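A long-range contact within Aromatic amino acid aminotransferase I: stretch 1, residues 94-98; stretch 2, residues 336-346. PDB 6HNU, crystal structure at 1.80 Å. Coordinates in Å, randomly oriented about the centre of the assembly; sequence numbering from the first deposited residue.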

ATOM      1  N   PRO B  94     -28.982  -3.071   0.658  1.00 28.59           N
ATOM      2  CA  PRO B  94     -28.362  -4.099  -0.169  1.00 28.09           C
ATOM      3  C   PRO B  94     -26.978  -3.696  -0.698  1.00 26.15           C
ATOM      4  O   PRO B  94     -26.726  -2.492  -0.900  1.00 24.60           O
ATOM      5  CB  PRO B  94     -29.348  -4.259  -1.335  1.00 29.14           C
ATOM      6  CG  PRO B  94     -30.675  -3.798  -0.749  1.00 31.57           C
ATOM      7  CD  PRO B  94     -30.296  -2.638   0.139  1.00 31.04           C
ATOM      8  N   ASP B  95     -26.137  -4.708  -0.898  1.00 24.24           N
ATOM      9  CA  ASP B  95     -24.899  -4.635  -1.723  1.00 26.40           C
ATOM     10  C   ASP B  95     -23.796  -3.855  -1.004  1.00 23.75           C
ATOM     11  O   ASP B  95     -22.827  -3.434  -1.698  1.00 21.48           O
ATOM     12  CB  ASP B  95     -25.227  -4.042  -3.098  1.00 29.69           C
ATOM     13  CG  ASP B  95     -26.354  -4.786  -3.812  1.00 33.20           C
ATOM     14  OD1 ASP B  95     -26.217  -5.982  -3.975  1.00 30.69           O
ATOM     15  OD2 ASP B  95     -27.348  -4.148  -4.198  1.00 38.76           O
ATOM     16  N   GLN B  96     -23.874  -3.728   0.324  1.00 23.08           N
ATOM     17  CA  GLN B  96     -22.823  -3.034   1.137  1.00 22.38           C
ATOM     18  C   GLN B  96     -21.756  -4.039   1.579  1.00 24.01           C
ATOM     19  O   GLN B  96     -22.011  -5.263   1.586  1.00 21.08           O
ATOM     20  CB  GLN B  96     -23.443  -2.354   2.356  1.00 22.60           C
ATOM     21  CG  GLN B  96     -24.473  -1.288   1.996  1.00 21.72           C
ATOM     22  CD  GLN B  96     -23.966  -0.348   0.927  1.00 20.06           C
ATOM     23  OE1 GLN B  96     -22.984   0.372   1.119  1.00 20.69           O
ATOM     24  NE2 GLN B  96     -24.623  -0.352  -0.217  1.00 18.26           N
ATOM     25  N   ILE B  97     -20.567  -3.555   1.932  1.00 21.10           N
ATOM     26  CA  ILE B  97     -19.501  -4.436   2.477  1.00 20.25           C
ATOM     27  C   ILE B  97     -19.434  -4.131   3.968  1.00 20.32           C
ATOM     28  O   ILE B  97     -18.723  -3.189   4.389  1.00 20.01           O
ATOM     29  CB  ILE B  97     -18.163  -4.315   1.724  1.00 20.34           C
ATOM     30  CG1 ILE B  97     -18.354  -3.998   0.229  1.00 21.56           C
ATOM     31  CG2 ILE B  97     -17.385  -5.603   1.928  1.00 22.07           C
ATOM     32  CD1 ILE B  97     -17.154  -3.418  -0.479  1.00 24.25           C
ATOM     33  N   GLU B  98     -20.235  -4.871   4.726  1.00 18.88           N
ATOM     34  CA  GLU B  98     -20.432  -4.634   6.177  1.00 19.33           C
ATOM     35  C   GLU B  98     -19.056  -4.692   6.847  1.00 18.58           C
ATOM     36  O   GLU B  98     -18.186  -5.473   6.372  1.00 17.64           O
ATOM     37  CB  GLU B  98     -21.441  -5.644   6.740  1.00 18.81           C
ATOM     38  CG  GLU B  98     -20.955  -7.085   6.742  1.00 19.24           C
ATOM     39  CD  GLU B  98     -21.133  -7.881   5.471  1.00 21.12           C
ATOM     40  OE1 GLU B  98     -21.650  -7.317   4.474  1.00 22.64           O
ATOM     41  OE2 GLU B  98     -20.699  -9.061   5.454  1.00 19.89           O
TER
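Stretch 2, residues 336-346: SEALANALLRK

Stretch 2 is a run of α-helix, residues 336-346, that begins earlier and continues later in the chain; it lies along an irregular segment, residues 94-98, and the residues that touch are at least 240 apart in sequence. The two run in opposite directions: Asp95 is level with Arg345 (CA to CA 7.8 Å), Gln96 with Ala342 (CA to CA 6.3 Å) and Ile97 with Ala338 (CA to CA 5.5 Å), so the segment draws closer to the helix from Asp95 to Ile97. Together the two surfaces bury 339 Å². Contacts come from one side of the helix, Ala338, Asn341, Ala342 and Arg345, with a small share from Glu337, while Leu339 and Leu343 direct their CA-to-CB bonds away.

Pro94 stays clear of the helix, but its carbonyl O accepts a hydrogen bond from Gln96 NE2 (3.1 Å); the Gln96 side chain curls back to the backbone of Pro94. Asp95, with positive phi (74°), points its CB toward the helix and presents its carbonyl to Asn341: ND2 donates to Asp95 O at 3.0 Å and 163°, the one direct hydrogen bond between the stretches. One helical turn on, Arg345 NE donates to Asn341 OD1 (2.9 Å), holding the amide from its other end, and Arg345 CD packs 3.3 Å from Asp95 O. The Asp95 and Arg345 side chains approach at CB to NH1, 3.6 Å, yet form no salt bridge; Asp95 OD2 lies 4.2 Å from Arg345 NH1 and well out of the guanidinium plane. Water 1 links these two atoms instead, donating to Asp95 OD2 (3.1 Å) and accepting from Arg345 NH1 (2.9 Å).

Gln96 leaves its CA sideways to the helix, but m rotamers at chi1 and chi2 bring its end nearer, with OE1 3.3 Å from Ala342 CB. Water 2 fills the gap beside it with four hydrogen bonds, donating to Gln96 OE1 (2.9 Å) and Ala338 O (2.8 Å) and accepting from Ile97 N (3.1 Å) and Asn341 ND2 (3.0 Å). Water 3 donates to Ala342 O (2.7 Å) and accepts a weak bond from Gln96 NE2 (3.0 Å).

Ile97 directs its CA-to-CB bond toward the helix and has 80 Å² covered, the largest share in either stretch. Ile97 CG1 rests 3.7 Å from Asn341 ND2, Ile97 CD1 reaches 3.9 Å from Glu337 O, and Ile97 O sits 3.8 Å from Ala338 CB. The CA-to-CB bond of Glu98, at the N-cap position right before a helix, points away, and the residue makes no contact with stretch 2.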

ATOM      1  N   SER B 336     -11.780   2.764   2.941  1.00 16.33           N
ATOM      2  CA  SER B 336     -11.840   3.338   1.566  1.00 14.51           C
ATOM      3  C   SER B 336     -12.757   2.461   0.688  1.00 16.38           C
ATOM      4  O   SER B 336     -13.609   2.984  -0.069  1.00 16.14           O
ATOM      5  CB  SER B 336     -10.446   3.446   0.955  1.00 14.11           C
ATOM      6  OG  SER B 336      -9.708   4.450   1.614  1.00 15.74           O
ATOM      7  N   GLU B 337     -12.589   1.147   0.736  1.00 16.45           N
ATOM      8  CA  GLU B 337     -13.268   0.277  -0.262  1.00 18.05           C
ATOM      9  C   GLU B 337     -14.762   0.191   0.076  1.00 18.70           C
ATOM     10  O   GLU B 337     -15.599   0.157  -0.854  1.00 17.28           O
ATOM     11  CB  GLU B 337     -12.605  -1.094  -0.291  1.00 20.65           C
ATOM     12  CG  GLU B 337     -12.754  -1.750  -1.629  1.00 23.12           C
ATOM     13  CD  GLU B 337     -12.021  -3.068  -1.783  1.00 23.39           C
ATOM     14  OE1 GLU B 337     -10.957  -3.236  -1.171  1.00 24.13           O
ATOM     15  OE2 GLU B 337     -12.552  -3.914  -2.505  1.00 23.13           O
ATOM     16  N   ALA B 338     -15.087   0.123   1.370  1.00 18.87           N
ATOM     17  CA  ALA B 338     -16.492   0.069   1.841  1.00 19.94           C
ATOM     18  C   ALA B 338     -17.181   1.411   1.547  1.00 19.35           C
ATOM     19  O   ALA B 338     -18.335   1.388   1.036  1.00 19.31           O
ATOM     20  CB  ALA B 338     -16.551  -0.276   3.304  1.00 20.10           C
ATOM     21  N   LEU B 339     -16.493   2.536   1.791  1.00 18.61           N
ATOM     22  CA  LEU B 339     -17.092   3.867   1.543  1.00 17.48           C
ATOM     23  C   LEU B 339     -17.189   4.091   0.041  1.00 18.31           C
ATOM     24  O   LEU B 339     -18.191   4.625  -0.367  1.00 17.94           O
ATOM     25  CB  LEU B 339     -16.289   4.964   2.235  1.00 20.03           C
ATOM     26  CG  LEU B 339     -16.502   5.099   3.746  1.00 21.07           C
ATOM     27  CD1 LEU B 339     -15.522   6.118   4.340  1.00 21.03           C
ATOM     28  CD2 LEU B 339     -17.943   5.504   4.058  1.00 21.66           C
ATOM     29  N   ALA B 340     -16.212   3.677  -0.785  1.00 17.66           N
ATOM     30  CA  ALA B 340     -16.263   3.866  -2.262  1.00 16.47           C
ATOM     31  C   ALA B 340     -17.419   3.038  -2.825  1.00 16.09           C
ATOM     32  O   ALA B 340     -18.219   3.522  -3.624  1.00 15.19           O
ATOM     33  CB  ALA B 340     -14.930   3.488  -2.907  1.00 18.16           C
ATOM     34  N   ASN B 341     -17.506   1.796  -2.417  1.00 15.77           N
ATOM     35  CA  ASN B 341     -18.632   0.911  -2.802  1.00 15.76           C
ATOM     36  C   ASN B 341     -19.990   1.563  -2.434  1.00 15.98           C
ATOM     37  O   ASN B 341     -20.911   1.511  -3.272  1.00 16.45           O
ATOM     38  CB  ASN B 341     -18.465  -0.451  -2.173  1.00 16.82           C
ATOM     39  CG  ASN B 341     -19.569  -1.398  -2.584  1.00 17.07           C
ATOM     40  OD1 ASN B 341     -19.627  -1.851  -3.725  1.00 20.07           O
ATOM     41  ND2 ASN B 341     -20.457  -1.672  -1.657  1.00 19.15           N
ATOM     42  N   ALA B 342     -20.112   2.123  -1.241  1.00 17.44           N
ATOM     43  CA  ALA B 342     -21.365   2.757  -0.741  1.00 17.33           C
ATOM     44  C   ALA B 342     -21.698   3.977  -1.605  1.00 17.69           C
ATOM     45  O   ALA B 342     -22.820   4.055  -2.103  1.00 19.79           O
ATOM     46  CB  ALA B 342     -21.229   3.084   0.705  1.00 18.07           C
ATOM     47  N   LEU B 343     -20.708   4.836  -1.883  1.00 18.75           N
ATOM     48  CA  LEU B 343     -20.907   6.039  -2.714  1.00 18.30           C
ATOM     49  C   LEU B 343     -21.301   5.611  -4.128  1.00 18.83           C
ATOM     50  O   LEU B 343     -22.305   6.130  -4.624  1.00 19.31           O
ATOM     51  CB  LEU B 343     -19.656   6.922  -2.657  1.00 18.89           C
ATOM     52  CG  LEU B 343     -19.679   8.133  -3.583  1.00 17.72           C
ATOM     53  CD1 LEU B 343     -18.837   9.269  -2.995  1.00 16.73           C
ATOM     54  CD2 LEU B 343     -19.189   7.748  -4.966  1.00 17.94           C
ATOM     55  N   LEU B 344     -20.588   4.667  -4.750  1.00 19.06           N
ATOM     56  CA  LEU B 344     -20.816   4.326  -6.169  1.00 18.06           C
ATOM     57  C   LEU B 344     -22.188   3.667  -6.334  1.00 19.14           C
ATOM     58  O   LEU B 344     -22.840   3.937  -7.355  1.00 20.18           O
ATOM     59  CB  LEU B 344     -19.675   3.439  -6.673  1.00 18.33           C
ATOM     60  CG  LEU B 344     -18.307   4.138  -6.778  1.00 17.38           C
ATOM     61  CD1 LEU B 344     -17.207   3.116  -6.924  1.00 17.91           C
ATOM     62  CD2 LEU B 344     -18.268   5.116  -7.935  1.00 18.55           C
ATOM     63  N   ARG B 345     -22.590   2.824  -5.386  1.00 21.39           N
ATOM     64  CA  ARG B 345     -23.882   2.091  -5.454  1.00 22.48           C
ATOM     65  C   ARG B 345     -25.032   3.030  -5.103  1.00 20.63           C
ATOM     66  O   ARG B 345     -26.112   2.850  -5.678  1.00 21.77           O
ATOM     67  CB  ARG B 345     -23.826   0.866  -4.552  1.00 21.06           C
ATOM     68  CG  ARG B 345     -22.956  -0.210  -5.184  1.00 23.01           C
ATOM     69  CD  ARG B 345     -22.825  -1.469  -4.380  1.00 22.67           C
ATOM     70  NE  ARG B 345     -22.077  -2.448  -5.155  1.00 23.19           N
ATOM     71  CZ  ARG B 345     -22.605  -3.226  -6.097  1.00 24.68           C
ATOM     72  NH1 ARG B 345     -23.905  -3.154  -6.368  1.00 24.79           N
ATOM     73  NH2 ARG B 345     -21.836  -4.069  -6.767  1.00 19.94           N
ATOM     74  N   LYS B 346     -24.785   4.042  -4.280  1.00 19.74           N
ATOM     75  CA  LYS B 346     -25.833   5.042  -3.927  1.00 22.80           C
ATOM     76  C   LYS B 346     -26.094   5.912  -5.166  1.00 23.71           C
ATOM     77  O   LYS B 346     -27.265   6.157  -5.535  1.00 21.57           O
ATOM     78  CB  LYS B 346     -25.424   5.874  -2.714  1.00 24.25           C
ATOM     79  CG  LYS B 346     -26.447   6.933  -2.305  1.00 25.69           C
ATOM     80  CD  LYS B 346     -27.781   6.311  -1.912  1.00 30.80           C
ATOM     81  CE  LYS B 346     -28.836   7.343  -1.571  1.00 36.14           C
ATOM     82  NZ  LYS B 346     -30.124   6.681  -1.254  1.00 40.41           N
TER
HETATM   83  O   HOH W   1     -26.172  -1.620  -5.487  1.00 33.75           O
HETATM   84  O   HOH W   2     -20.302  -0.590   1.189  1.00 19.10           O
HETATM   85  O   HOH W   3     -24.891   2.434  -1.317  1.00 24.44           O